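Local coordinates for protein yhhW (Escherichia coli, PDB 1TQ5), which cleaves quercetin with molecular oxygen in vitro as a metal-dependent 2,3-dioxygenase of the pirin family, its physiological role being unknown, at residues Asn8-Ala13 against Asp19-Phe24; Glu74-Asp77 against Asn81-Gln84; Lys141-Ser146 against Asp151-Val156; Ser173-Ala178 against Leu225-Pro230; Val183-Val188 against Val192-Val197. All blocks are in the same frame, centred on the assembly; numbering follows the deposited sequence.

Contacts 1 and 2 are hairpins of the N-terminal cupin domain. Contact 1 is partly buried and stacks aromatic and cationic groups, whereas contact 2 lies at the surface, polar on one side and turned to the metal site on the other. Contacts 3, 4 and 5 are buried in the C-terminal cupin domain and all reach one seven-stranded sheet. Contact 3 is parallel strand pairing at the edge of that sheet; contacts 4 and 5 bridge it to the opposing four-stranded sheet by side chains alone, mixed polar and apolar in the first and purely aliphatic in the second. Neighbouring strands 221-228 and 182-187 bring contacts 4 and 5 together. Thr-23 and Phe-24 of contact 1 pack on Trp-184 of contact 5, joining the domains.

Contact 1: residues Asn8-Ala13 against Asp19-Phe24; sequences NERGHA and DSWHTF
His-12 stacks on one face of the Trp-21 indole; on the opposite side the Arg-10 guanidinium lies offset toward the rim, the planes 20° apart. The imidazole forms an offset stack with the six-membered ring, the centroids 3.9 Å apart and the planes at 26°, with His-12 ND1 3.1 Å from Trp-21 CE2. Trp-21 CB lies over the guanidinium's own face, 3.4 Å from Arg-10 CZ. Arg-10 CB sits at the indole edge, and the Asp-19 carboxylate at the edge of the imidazole, modelled too close to judge. His-12 CG is anti to the backbone N (chi1 178°), which lays the imidazole over the indole; CB also lies over the six-membered ring. Arg-10 NH1 is held by a salt bridge to Asp-45 and by a water 3.0 Å from it, which also bonds Trp-21 O and Thr-23 OG1; NE bonds Ala-7 O. Backbone bonds join the strands, among them His-22 N to Gly-11 O (2.7 Å). On the sheet face bearing Ser-20 and His-22, His-22 bonds Asn-44 and Ser-20 bonds Asp-46. This is an antiparallel beta hairpin closing one edge of the seven-stranded sheet in the N-terminal cupin domain of a pirin.

Contact 2: residues Glu74-Asp77 against Asn81-Gln84; sequences EHQD and NKEQ
Glu-74 and Gln-84 lie opposite each other in an antiparallel beta hairpin at the edge of a four-stranded sheet of the N-terminal cupin domain. The tight part is the backbone round the hydrogen-bonded pair His-75 and Glu-83: His-75 N meets Glu-83 O at 2.7 Å and almost straight (175°), while the return bond from Glu-83 N to His-75 O is longer, 3.1 Å. The more solvent-exposed side carries Glu-74, Gln-76, Lys-82 and Gln-84, long polar chains that lie across or alongside one another. Glu-74 CG is anti to the backbone N, and a bend at chi2 (97°) swings the carboxylate across the Gln-84 chain, CD 3.5 Å from Gln-84 CG. Its OE2 stays 4.6 Å from Lys-82 NZ, where the opposite charges may attract weakly without contact. With an alanine here, Gln-84 CG would probably lose the group lying across it and Lys-82 a nearby negative charge. Lys-82 runs beside Gln-76 in the same direction, its CD 3.4 Å from Gln-76 CG. The face bearing His-75 and Glu-83 turns inward: His-75 stacks on Tyr-130 and touches Glu-103, a metal ligand by similarity. His-75 ND1 is buried without a polar partner in the model, and its neighbour CE1 lies 3.9 Å from Asn-81 CB.

Contact 3: residues Lys141-Ser146 against Asp151-Val156; sequences KQLVLS and DGSLKV
A parallel strand pair, rare in this largely antiparallel fold, sets Leu-145 and Ser-146 beside Leu-154 and Lys-155 at the outer edge of the seven-stranded sheet of the C-terminal cupin domain. Three backbone bonds alternate between the chains: Leu-154 N to Val-144 O (2.7 Å, 167° at the hydrogen), Ser-146 N to Leu-154 O (3.0 Å) and Val-156 N to Ser-146 O (2.9 Å). The first of these donors stands 37° out of the acceptor's carbonyl plane. On its other side, strand 141-146 has a classic beta bulge, Val-144 and Leu-145 both facing Leu-162. Leu-145 and Leu-154 share a face of the sheet. Their chains cross at a slant, Leu-145 CD2 resting 3.8 Å from Leu-154 CB, and both touch Ile-92 of strand 90-94, which carries the apolar patch over to the N-terminal domain. Ser-153 packs against Leu-143, its CB 3.5 Å from Leu-143 CG. Its OG, turned between the backbone N and the carbonyl carbon (chi1 65°), bonds Arg-150 O and also lies 3.1 Å from Ser-146 OG, at best a weak bond between the two hydroxyls. At the far end the Val-156 side chain points toward strand 141-146, its CG1 3.4 Å from Ser-146 O.

Contact 4: residues Ser173-Ala178 against Leu225-Pro230; sequences SVHQIA and LFDLPP
Leu-225 begins the contact by pressing CD2 on the edge of the His-175 imidazole, 3.3 Å from ND1; the two side chains meet at a slant. Next along the chain, Phe-226 turns to the other side of strand 221-228 and packs on Leu-162. Asp-227 points back: OD2 comes 3.1 Å from His-175 CE1 and 3.7 Å from Ile-177 CG1, its carboxylate plane 69° from the imidazole. His-175 CG is anti to the backbone N (chi1 -175°), which carries the ring across to both residues. Ile-177 CG1 lies 4.0 Å above the centre of one imidazole face, and Tyr-163 meets the ring edge-to-face. If His-175 were an alanine, a gap would probably open between Leu-225 and Ile-177, and Asp-227 OD2 would lose the ring beside it. Strand 172-175 of the four-stranded sheet and its following loop thus pack on strand 221-228 of the seven-stranded sheet across the C-terminal cupin barrel. No hydrogen bond links the two segments, and His-175 ND1 is buried without a polar partner in the model. Asp-227 OD1 is salt-bridged to Arg-181, which probably balances much of the aspartate's charge, while OD2 may still polarise the nearby C-H of the imidazole.

Contact 5: residues Val183-Val188 against Val192-Val197; sequences VWIQVV and VTINGV
Ile-185 and Ile-194 reach toward each other tip to tip; Ile-185 CA and Ile-194 CA stand 9.0 Å apart on facing strands. Each has CG1 anti to its carbonyl carbon and an extended chi2 (178° in Ile-185, 170° in Ile-194), which points both CD1 methyls into the interface between the sheets. There they meet at 3.5 Å, CD1 to CD1, closer than usual for methyl carbons. Ile-194 CD1 also sits 3.5 Å from Ile-185 CG2, so it settles against both branches of its partner, while Ile-185 CD1 finds Ile-194 CG2 at 3.9 Å. The second pair, Val-187 and Val-192, is slacker: each offers its CG2 methyl, and the two stop 4.1 Å apart. All four side chains are buried, and no hydrogen bond crosses between the segments. The reverse face of strand 182-187 carries a polar pair: Trp-184 NE1 donates to Gln-186 OE1 at 3.1 Å, nearly in the indole plane, and Gln-186 NE2 goes on to Tyr-115 OH. Past Ile-194 a type I' turn through Asn-195 and Gly-196 reverses the chain, and Asn-195 bonds the backbone of Ala-212 and Ser-214. This is the packing of the two facing sheets of a cupin beta barrel: strand 182-187 lies between strands 204-208 and 221-228 in one sheet, strand 191-194 between 213-217 and 197-200 in the other, with Ile-213 touching both isoleucines.

Contact 1: residues Asn8-Ala13 against Asp19-Phe24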
# COMPACT_ATOMS: atom_id res chain seq x y z
N ASN A 8 8.36 -1.71 -14.36
CA ASN A 8 8.10 -2.44 -15.60
C ASN A 8 8.28 -3.96 -15.50
O ASN A 8 7.88 -4.69 -16.39
CB ASN A 8 9.00 -1.91 -16.73
CG ASN A 8 10.47 -2.12 -16.45
OD1 ASN A 8 11.00 -1.64 -15.44
ND2 ASN A 8 11.15 -2.85 -17.33
N GLU A 9 8.87 -4.42 -14.41
CA GLU A 9 9.05 -5.86 -14.24
C GLU A 9 7.99 -6.48 -13.33
O GLU A 9 8.05 -7.66 -13.01
CB GLU A 9 10.46 -6.14 -13.72
CG GLU A 9 11.51 -5.85 -14.77
CD GLU A 9 12.92 -6.06 -14.26
OE1 GLU A 9 13.86 -5.97 -15.09
OE2 GLU A 9 13.09 -6.30 -13.05
N ARG A 10 7.02 -5.67 -12.93
CA ARG A 10 5.94 -6.15 -12.08
C ARG A 10 5.03 -7.08 -12.88
O ARG A 10 5.00 -7.00 -14.10
CB ARG A 10 5.10 -4.98 -11.56
CG ARG A 10 5.73 -4.18 -10.44
CD ARG A 10 4.83 -3.01 -10.06
NE ARG A 10 4.62 -2.13 -11.21
CZ ARG A 10 3.79 -1.09 -11.22
NH1 ARG A 10 3.08 -0.80 -10.13
NH2 ARG A 10 3.67 -0.35 -12.31
N GLY A 11 4.31 -7.95 -12.18
CA GLY A 11 3.39 -8.85 -12.86
C GLY A 11 2.33 -7.95 -13.46
O GLY A 11 2.07 -6.88 -12.91
N HIS A 12 1.72 -8.35 -14.56
CA HIS A 12 0.72 -7.50 -15.17
C HIS A 12 -0.41 -8.30 -15.81
O HIS A 12 -0.18 -9.27 -16.52
CB HIS A 12 1.40 -6.61 -16.22
CG HIS A 12 0.45 -5.72 -16.98
ND1 HIS A 12 -0.29 -4.74 -16.36
CD2 HIS A 12 0.14 -5.66 -18.29
CE1 HIS A 12 -1.03 -4.12 -17.27
NE2 HIS A 12 -0.78 -4.66 -18.45
N ALA A 13 -1.64 -7.88 -15.53
CA ALA A 13 -2.82 -8.52 -16.09
C ALA A 13 -3.77 -7.41 -16.51
O ALA A 13 -4.06 -6.50 -15.72
CB ALA A 13 -3.47 -9.41 -15.06
N ASP A 19 -6.87 -3.08 -15.03
CA ASP A 19 -5.49 -3.18 -15.50
C ASP A 19 -4.69 -3.17 -14.19
O ASP A 19 -4.65 -2.17 -13.49
CB ASP A 19 -5.12 -1.96 -16.35
CG ASP A 19 -3.73 -2.06 -16.93
OD1 ASP A 19 -3.52 -2.92 -17.81
OD2 ASP A 19 -2.84 -1.29 -16.50
N SER A 20 -4.05 -4.29 -13.88
CA SER A 20 -3.33 -4.41 -12.62
C SER A 20 -1.85 -4.80 -12.69
O SER A 20 -1.46 -5.71 -13.42
CB SER A 20 -4.09 -5.43 -11.74
OG SER A 20 -3.54 -5.53 -10.44
N TRP A 21 -1.02 -4.09 -11.93
CA TRP A 21 0.41 -4.39 -11.86
C TRP A 21 0.64 -4.97 -10.46
O TRP A 21 0.30 -4.34 -9.46
CB TRP A 21 1.25 -3.14 -12.08
CG TRP A 21 1.11 -2.61 -13.47
CD1 TRP A 21 0.08 -1.86 -13.96
CD2 TRP A 21 1.98 -2.87 -14.58
NE1 TRP A 21 0.25 -1.64 -15.31
CE2 TRP A 21 1.41 -2.25 -15.71
CE3 TRP A 21 3.18 -3.58 -14.72
CZ2 TRP A 21 2.01 -2.30 -16.98
CZ3 TRP A 21 3.78 -3.63 -15.98
CH2 TRP A 21 3.19 -3.00 -17.09
N HIS A 22 1.21 -6.17 -10.41
CA HIS A 22 1.46 -6.84 -9.14
C HIS A 22 2.90 -6.74 -8.68
O HIS A 22 3.82 -7.15 -9.40
CB HIS A 22 1.12 -8.33 -9.26
CG HIS A 22 -0.26 -8.59 -9.75
ND1 HIS A 22 -1.38 -8.24 -9.04
CD2 HIS A 22 -0.71 -9.16 -10.90
CE1 HIS A 22 -2.46 -8.57 -9.72
NE2 HIS A 22 -2.08 -9.14 -10.85
N THR A 23 3.11 -6.21 -7.48
CA THR A 23 4.46 -6.09 -6.96
C THR A 23 4.98 -7.46 -6.50
O THR A 23 6.16 -7.75 -6.64
CB THR A 23 4.52 -5.11 -5.79
OG1 THR A 23 4.27 -3.78 -6.27
CG2 THR A 23 5.89 -5.16 -5.12
N PHE A 24 4.08 -8.28 -5.95
CA PHE A 24 4.43 -9.61 -5.45
C PHE A 24 3.53 -10.66 -6.09
O PHE A 24 2.48 -10.34 -6.65
CB PHE A 24 4.21 -9.72 -3.93
CG PHE A 24 4.94 -8.67 -3.13
CD1 PHE A 24 6.31 -8.73 -2.97
CD2 PHE A 24 4.24 -7.62 -2.56
CE1 PHE A 24 6.99 -7.76 -2.26
CE2 PHE A 24 4.90 -6.64 -1.84
CZ PHE A 24 6.29 -6.71 -1.69
O HOH W 1 2.42 -2.61 -7.82

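Contact 2: residues Glu74-Asp77 against Asn81-Gln84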
# COMPACT_ATOMS: atom_id res chain seq x y z
N GLU A 74 -16.05 3.13 -4.46
CA GLU A 74 -17.18 2.88 -3.59
C GLU A 74 -17.02 1.51 -2.92
O GLU A 74 -16.89 0.49 -3.60
CB GLU A 74 -18.48 2.90 -4.39
CG GLU A 74 -19.72 2.52 -3.59
CD GLU A 74 -20.48 3.73 -3.07
OE1 GLU A 74 -20.90 4.56 -3.90
OE2 GLU A 74 -20.65 3.84 -1.84
N HIS A 75 -17.04 1.49 -1.59
CA HIS A 75 -16.89 0.26 -0.85
C HIS A 75 -18.21 -0.25 -0.27
O HIS A 75 -19.05 0.54 0.18
CB HIS A 75 -15.87 0.46 0.28
CG HIS A 75 -15.86 -0.63 1.30
ND1 HIS A 75 -16.79 -0.71 2.32
CD2 HIS A 75 -15.03 -1.69 1.46
CE1 HIS A 75 -16.53 -1.77 3.07
NE2 HIS A 75 -15.47 -2.38 2.57
N GLN A 76 -18.39 -1.57 -0.29
CA GLN A 76 -19.57 -2.23 0.25
C GLN A 76 -19.11 -3.55 0.87
O GLN A 76 -18.34 -4.29 0.25
CB GLN A 76 -20.59 -2.49 -0.86
CG GLN A 76 -21.24 -1.23 -1.41
CD GLN A 76 -22.06 -1.49 -2.66
OE1 GLN A 76 -23.00 -2.29 -2.65
NE2 GLN A 76 -21.72 -0.81 -3.74
N ASP A 77 -19.56 -3.85 2.08
CA ASP A 77 -19.14 -5.09 2.72
C ASP A 77 -20.25 -5.87 3.40
O ASP A 77 -21.31 -5.32 3.69
CB ASP A 77 -18.02 -4.80 3.73
CG ASP A 77 -18.49 -3.96 4.90
OD1 ASP A 77 -17.62 -3.40 5.61
OD2 ASP A 77 -19.71 -3.85 5.11
N ASN A 81 -21.60 -1.43 5.98
CA ASN A 81 -20.59 -0.49 5.53
C ASN A 81 -20.63 -0.11 4.05
O ASN A 81 -20.32 -0.91 3.17
CB ASN A 81 -19.20 -1.03 5.88
CG ASN A 81 -19.00 -1.19 7.38
OD1 ASN A 81 -18.05 -1.84 7.83
ND2 ASN A 81 -19.89 -0.58 8.16
N LYS A 82 -21.02 1.13 3.81
CA LYS A 82 -21.10 1.72 2.48
C LYS A 82 -20.26 2.99 2.62
O LYS A 82 -20.45 3.75 3.58
CB LYS A 82 -22.54 2.11 2.15
CG LYS A 82 -23.52 0.94 2.08
CD LYS A 82 -23.46 0.24 0.74
CE LYS A 82 -23.89 1.17 -0.39
NZ LYS A 82 -23.85 0.51 -1.71
N GLU A 83 -19.33 3.21 1.70
CA GLU A 83 -18.46 4.38 1.77
C GLU A 83 -17.80 4.76 0.44
O GLU A 83 -17.45 3.89 -0.36
CB GLU A 83 -17.36 4.13 2.82
CG GLU A 83 -16.34 5.25 2.94
CD GLU A 83 -16.75 6.31 3.95
OE1 GLU A 83 -16.45 7.50 3.72
OE2 GLU A 83 -17.37 5.94 4.97
N GLN A 84 -17.64 6.06 0.20
CA GLN A 84 -16.97 6.54 -1.01
C GLN A 84 -15.65 7.18 -0.63
O GLN A 84 -15.60 8.11 0.18
CB GLN A 84 -17.86 7.53 -1.77
CG GLN A 84 -19.07 6.88 -2.42
CD GLN A 84 -19.57 7.65 -3.63
OE1 GLN A 84 -20.51 7.21 -4.30
NE2 GLN A 84 -18.96 8.80 -3.91

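Contact 3: residues Lys141-Ser146 against Asp151-Val156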
# COMPACT_ATOMS: atom_id res chain seq x y z
N LYS A 141 6.24 13.91 6.90
CA LYS A 141 6.15 12.49 7.22
C LYS A 141 4.87 12.22 8.02
O LYS A 141 4.82 12.45 9.23
CB LYS A 141 7.38 12.08 8.04
CG LYS A 141 7.50 10.60 8.33
CD LYS A 141 8.78 10.34 9.11
CE LYS A 141 9.01 8.86 9.36
NZ LYS A 141 10.31 8.60 10.04
N GLN A 142 3.84 11.74 7.33
CA GLN A 142 2.55 11.47 7.94
C GLN A 142 2.32 9.99 8.24
O GLN A 142 2.52 9.14 7.38
CB GLN A 142 1.44 11.99 7.03
CG GLN A 142 0.04 11.80 7.57
CD GLN A 142 -1.01 12.34 6.62
OE1 GLN A 142 -1.23 11.79 5.54
NE2 GLN A 142 -1.67 13.42 7.02
N LEU A 143 1.89 9.70 9.47
CA LEU A 143 1.63 8.33 9.90
C LEU A 143 0.23 7.89 9.47
O LEU A 143 -0.76 8.50 9.86
CB LEU A 143 1.77 8.24 11.41
CG LEU A 143 1.68 6.86 12.07
CD1 LEU A 143 2.79 5.96 11.54
CD2 LEU A 143 1.78 7.02 13.58
N VAL A 144 0.16 6.84 8.66
CA VAL A 144 -1.12 6.34 8.16
C VAL A 144 -1.64 5.13 8.93
O VAL A 144 -2.83 5.05 9.26
CB VAL A 144 -1.02 5.98 6.67
CG1 VAL A 144 -2.35 5.43 6.16
CG2 VAL A 144 -0.63 7.22 5.87
N LEU A 145 -0.75 4.17 9.20
CA LEU A 145 -1.12 2.97 9.94
C LEU A 145 -0.16 2.79 11.11
O LEU A 145 1.01 3.15 11.01
CB LEU A 145 -1.05 1.73 9.05
CG LEU A 145 -1.95 1.64 7.81
CD1 LEU A 145 -1.69 0.32 7.10
CD2 LEU A 145 -3.41 1.76 8.22
N SER A 146 -0.67 2.25 12.21
CA SER A 146 0.12 2.00 13.41
C SER A 146 -0.55 0.90 14.21
O SER A 146 -1.76 0.69 14.12
CB SER A 146 0.21 3.26 14.27
OG SER A 146 1.06 4.22 13.67
N ASP A 151 -0.94 9.09 17.08
CA ASP A 151 -0.81 10.29 16.27
C ASP A 151 -1.78 10.42 15.10
O ASP A 151 -1.39 10.84 14.01
CB ASP A 151 0.62 10.41 15.75
CG ASP A 151 1.64 10.55 16.87
OD1 ASP A 151 1.63 11.60 17.55
OD2 ASP A 151 2.44 9.61 17.07
N GLY A 152 -3.04 10.06 15.33
CA GLY A 152 -4.03 10.19 14.28
C GLY A 152 -3.98 9.19 13.14
O GLY A 152 -4.61 9.38 12.11
N SER A 153 -3.23 8.10 13.33
CA SER A 153 -3.13 7.08 12.30
C SER A 153 -4.25 6.05 12.49
O SER A 153 -4.92 6.02 13.52
CB SER A 153 -1.77 6.37 12.40
OG SER A 153 -1.65 5.67 13.63
N LEU A 154 -4.45 5.21 11.47
CA LEU A 154 -5.47 4.17 11.54
C LEU A 154 -4.83 2.93 12.15
O LEU A 154 -3.65 2.64 11.91
CB LEU A 154 -5.99 3.84 10.14
CG LEU A 154 -6.93 4.84 9.45
CD1 LEU A 154 -7.15 4.43 8.00
CD2 LEU A 154 -8.26 4.89 10.20
N LYS A 155 -5.59 2.18 12.94
CA LYS A 155 -5.05 0.98 13.55
C LYS A 155 -4.87 -0.16 12.56
O LYS A 155 -5.68 -0.35 11.66
CB LYS A 155 -5.93 0.50 14.71
CG LYS A 155 -5.44 -0.81 15.33
CD LYS A 155 -6.03 -1.06 16.71
CE LYS A 155 -5.45 -0.11 17.74
NZ LYS A 155 -6.02 -0.34 19.10
N VAL A 156 -3.80 -0.92 12.74
CA VAL A 156 -3.52 -2.07 11.90
C VAL A 156 -3.15 -3.17 12.87
O VAL A 156 -2.39 -2.94 13.82
CB VAL A 156 -2.35 -1.78 10.89
CG1 VAL A 156 -1.05 -1.56 11.63
CG2 VAL A 156 -2.23 -2.92 9.90

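Contact 4: residues Ser173-Ala178 against Leu225-Pro230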
# COMPACT_ATOMS: atom_id res chain seq x y z
N SER A 173 15.46 13.55 4.10
CA SER A 173 15.15 13.14 5.47
C SER A 173 15.77 11.79 5.78
O SER A 173 16.45 11.19 4.95
CB SER A 173 13.64 13.09 5.69
OG SER A 173 13.11 14.40 5.82
N VAL A 174 15.52 11.31 7.00
CA VAL A 174 16.05 10.04 7.46
C VAL A 174 15.08 9.36 8.42
O VAL A 174 14.41 10.03 9.21
CB VAL A 174 17.40 10.23 8.21
CG1 VAL A 174 17.93 8.88 8.69
CG2 VAL A 174 18.41 10.91 7.31
N HIS A 175 15.00 8.04 8.35
CA HIS A 175 14.13 7.25 9.22
C HIS A 175 15.02 6.20 9.89
O HIS A 175 15.67 5.40 9.20
CB HIS A 175 13.03 6.56 8.42
CG HIS A 175 12.03 5.84 9.27
ND1 HIS A 175 11.20 4.86 8.77
CD2 HIS A 175 11.71 5.97 10.58
CE1 HIS A 175 10.42 4.41 9.73
NE2 HIS A 175 10.71 5.06 10.84
N GLN A 176 15.06 6.20 11.22
CA GLN A 176 15.89 5.27 11.98
C GLN A 176 15.72 3.79 11.62
O GLN A 176 16.23 3.35 10.59
CB GLN A 176 15.65 5.46 13.48
CG GLN A 176 16.02 6.85 13.99
CD GLN A 176 17.51 7.15 13.88
OE1 GLN A 176 18.10 7.03 12.80
NE2 GLN A 176 18.11 7.56 14.99
N ILE A 177 15.02 3.04 12.46
CA ILE A 177 14.79 1.60 12.27
C ILE A 177 15.86 0.79 12.99
O ILE A 177 17.05 0.97 12.74
CB ILE A 177 14.80 1.21 10.78
CG1 ILE A 177 13.75 2.02 10.02
CG2 ILE A 177 14.51 -0.28 10.62
CD1 ILE A 177 13.99 2.05 8.54
N ALA A 178 15.44 -0.10 13.88
CA ALA A 178 16.38 -0.91 14.63
C ALA A 178 16.18 -2.41 14.41
O ALA A 178 15.40 -2.83 13.55
CB ALA A 178 16.26 -0.59 16.12
N LEU A 225 6.15 4.50 3.07
CA LEU A 225 7.23 3.81 3.76
C LEU A 225 6.64 2.82 4.74
O LEU A 225 5.99 3.19 5.72
CB LEU A 225 8.15 4.80 4.48
CG LEU A 225 9.44 4.19 5.04
CD1 LEU A 225 10.56 5.23 5.02
CD2 LEU A 225 9.20 3.68 6.46
N PHE A 226 6.86 1.54 4.45
CA PHE A 226 6.37 0.45 5.28
C PHE A 226 7.47 0.01 6.24
O PHE A 226 8.51 -0.47 5.78
CB PHE A 226 6.01 -0.75 4.41
CG PHE A 226 4.85 -0.51 3.48
CD1 PHE A 226 3.55 -0.82 3.87
CD2 PHE A 226 5.06 -0.02 2.20
CE1 PHE A 226 2.48 -0.64 3.00
CE2 PHE A 226 4.01 0.16 1.31
CZ PHE A 226 2.71 -0.16 1.71
N ASP A 227 7.27 0.20 7.54
CA ASP A 227 8.24 -0.24 8.56
C ASP A 227 7.69 -1.59 9.04
O ASP A 227 6.73 -1.64 9.81
CB ASP A 227 8.29 0.75 9.73
CG ASP A 227 9.49 0.53 10.64
OD1 ASP A 227 9.70 -0.62 11.10
OD2 ASP A 227 10.24 1.50 10.90
N LEU A 228 8.33 -2.67 8.60
CA LEU A 228 7.86 -4.02 8.90
C LEU A 228 8.65 -4.83 9.93
O LEU A 228 9.84 -4.63 10.12
CB LEU A 228 7.79 -4.79 7.58
CG LEU A 228 6.99 -4.06 6.51
CD1 LEU A 228 7.45 -4.46 5.11
CD2 LEU A 228 5.51 -4.34 6.72
N PRO A 229 7.97 -5.79 10.58
CA PRO A 229 8.58 -6.66 11.60
C PRO A 229 9.62 -7.64 11.05
O PRO A 229 9.61 -7.98 9.86
CB PRO A 229 7.37 -7.39 12.19
CG PRO A 229 6.43 -7.47 11.04
CD PRO A 229 6.53 -6.08 10.44
N PRO A 230 10.54 -8.10 11.91
CA PRO A 230 11.60 -9.04 11.53
C PRO A 230 11.01 -10.30 10.90
O PRO A 230 9.87 -10.65 11.19
CB PRO A 230 12.30 -9.32 12.85
CG PRO A 230 12.09 -8.04 13.63
CD PRO A 230 10.64 -7.75 13.34

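Contact 5: residues Val183-Val188 against Val192-Val197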
# COMPACT_ATOMS: atom_id res chain seq x y z
N VAL A 183 12.17 -2.70 5.66
CA VAL A 183 11.46 -1.56 5.12
C VAL A 183 11.18 -1.67 3.63
O VAL A 183 12.04 -2.06 2.84
CB VAL A 183 12.25 -0.25 5.35
CG1 VAL A 183 11.59 0.90 4.61
CG2 VAL A 183 12.34 0.05 6.83
N TRP A 184 9.96 -1.32 3.25
CA TRP A 184 9.59 -1.31 1.85
C TRP A 184 9.17 0.10 1.52
O TRP A 184 8.36 0.71 2.22
CB TRP A 184 8.44 -2.25 1.53
CG TRP A 184 8.10 -2.26 0.07
CD1 TRP A 184 7.32 -1.36 -0.61
CD2 TRP A 184 8.56 -3.20 -0.91
NE1 TRP A 184 7.26 -1.69 -1.94
CE2 TRP A 184 8.01 -2.81 -2.16
CE3 TRP A 184 9.37 -4.34 -0.86
CZ2 TRP A 184 8.24 -3.52 -3.34
CZ3 TRP A 184 9.61 -5.05 -2.04
CH2 TRP A 184 9.04 -4.63 -3.26
N ILE A 185 9.75 0.63 0.45
CA ILE A 185 9.38 1.96 0.03
C ILE A 185 8.79 1.85 -1.37
O ILE A 185 9.43 1.32 -2.29
CB ILE A 185 10.59 2.90 -0.00
CG1 ILE A 185 11.10 3.12 1.43
CG2 ILE A 185 10.20 4.22 -0.67
CD1 ILE A 185 12.32 4.00 1.52
N GLN A 186 7.57 2.35 -1.50
CA GLN A 186 6.86 2.34 -2.77
C GLN A 186 6.75 3.79 -3.21
O GLN A 186 6.18 4.62 -2.49
CB GLN A 186 5.46 1.76 -2.59
CG GLN A 186 4.68 1.56 -3.89
CD GLN A 186 5.36 0.59 -4.84
OE1 GLN A 186 6.13 -0.29 -4.42
NE2 GLN A 186 5.08 0.74 -6.14
N VAL A 187 7.31 4.11 -4.38
CA VAL A 187 7.24 5.48 -4.88
C VAL A 187 5.89 5.67 -5.58
O VAL A 187 5.65 5.10 -6.65
CB VAL A 187 8.37 5.78 -5.87
CG1 VAL A 187 8.32 7.26 -6.27
CG2 VAL A 187 9.73 5.46 -5.24
N VAL A 188 5.01 6.45 -4.97
CA VAL A 188 3.71 6.71 -5.57
C VAL A 188 3.93 7.59 -6.80
O VAL A 188 3.33 7.38 -7.86
CB VAL A 188 2.78 7.43 -4.58
CG1 VAL A 188 1.44 7.75 -5.25
CG2 VAL A 188 2.56 6.55 -3.36
N VAL A 192 13.15 9.72 -6.61
CA VAL A 192 13.91 9.82 -5.37
C VAL A 192 15.15 8.94 -5.41
O VAL A 192 15.32 8.10 -6.30
CB VAL A 192 13.05 9.42 -4.14
CG1 VAL A 192 11.74 10.20 -4.15
CG2 VAL A 192 12.78 7.91 -4.15
N THR A 193 16.04 9.18 -4.45
CA THR A 193 17.27 8.41 -4.30
C THR A 193 17.22 7.94 -2.86
O THR A 193 17.08 8.75 -1.95
CB THR A 193 18.53 9.29 -4.54
OG1 THR A 193 18.64 9.60 -5.93
CG2 THR A 193 19.78 8.56 -4.10
N ILE A 194 17.32 6.63 -2.65
CA ILE A 194 17.26 6.06 -1.32
C ILE A 194 18.47 5.16 -1.04
O ILE A 194 18.64 4.12 -1.69
CB ILE A 194 15.94 5.27 -1.16
CG1 ILE A 194 14.76 6.23 -1.31
CG2 ILE A 194 15.90 4.55 0.18
CD1 ILE A 194 13.40 5.56 -1.41
N ASN A 195 19.30 5.57 -0.09
CA ASN A 195 20.49 4.80 0.26
C ASN A 195 21.29 4.48 -1.01
O ASN A 195 21.70 3.34 -1.24
CB ASN A 195 20.10 3.50 0.97
CG ASN A 195 19.62 3.74 2.40
OD1 ASN A 195 18.76 4.58 2.65
ND2 ASN A 195 20.19 2.99 3.34
N GLY A 196 21.48 5.50 -1.84
CA GLY A 196 22.25 5.35 -3.06
C GLY A 196 21.58 4.68 -4.24
O GLY A 196 22.24 4.37 -5.23
N VAL A 197 20.27 4.46 -4.16
CA VAL A 197 19.54 3.80 -5.23
C VAL A 197 18.44 4.70 -5.77
O VAL A 197 17.58 5.15 -5.03
CB VAL A 197 18.91 2.47 -4.73
CG1 VAL A 197 18.17 1.77 -5.87
CG2 VAL A 197 20.00 1.57 -4.17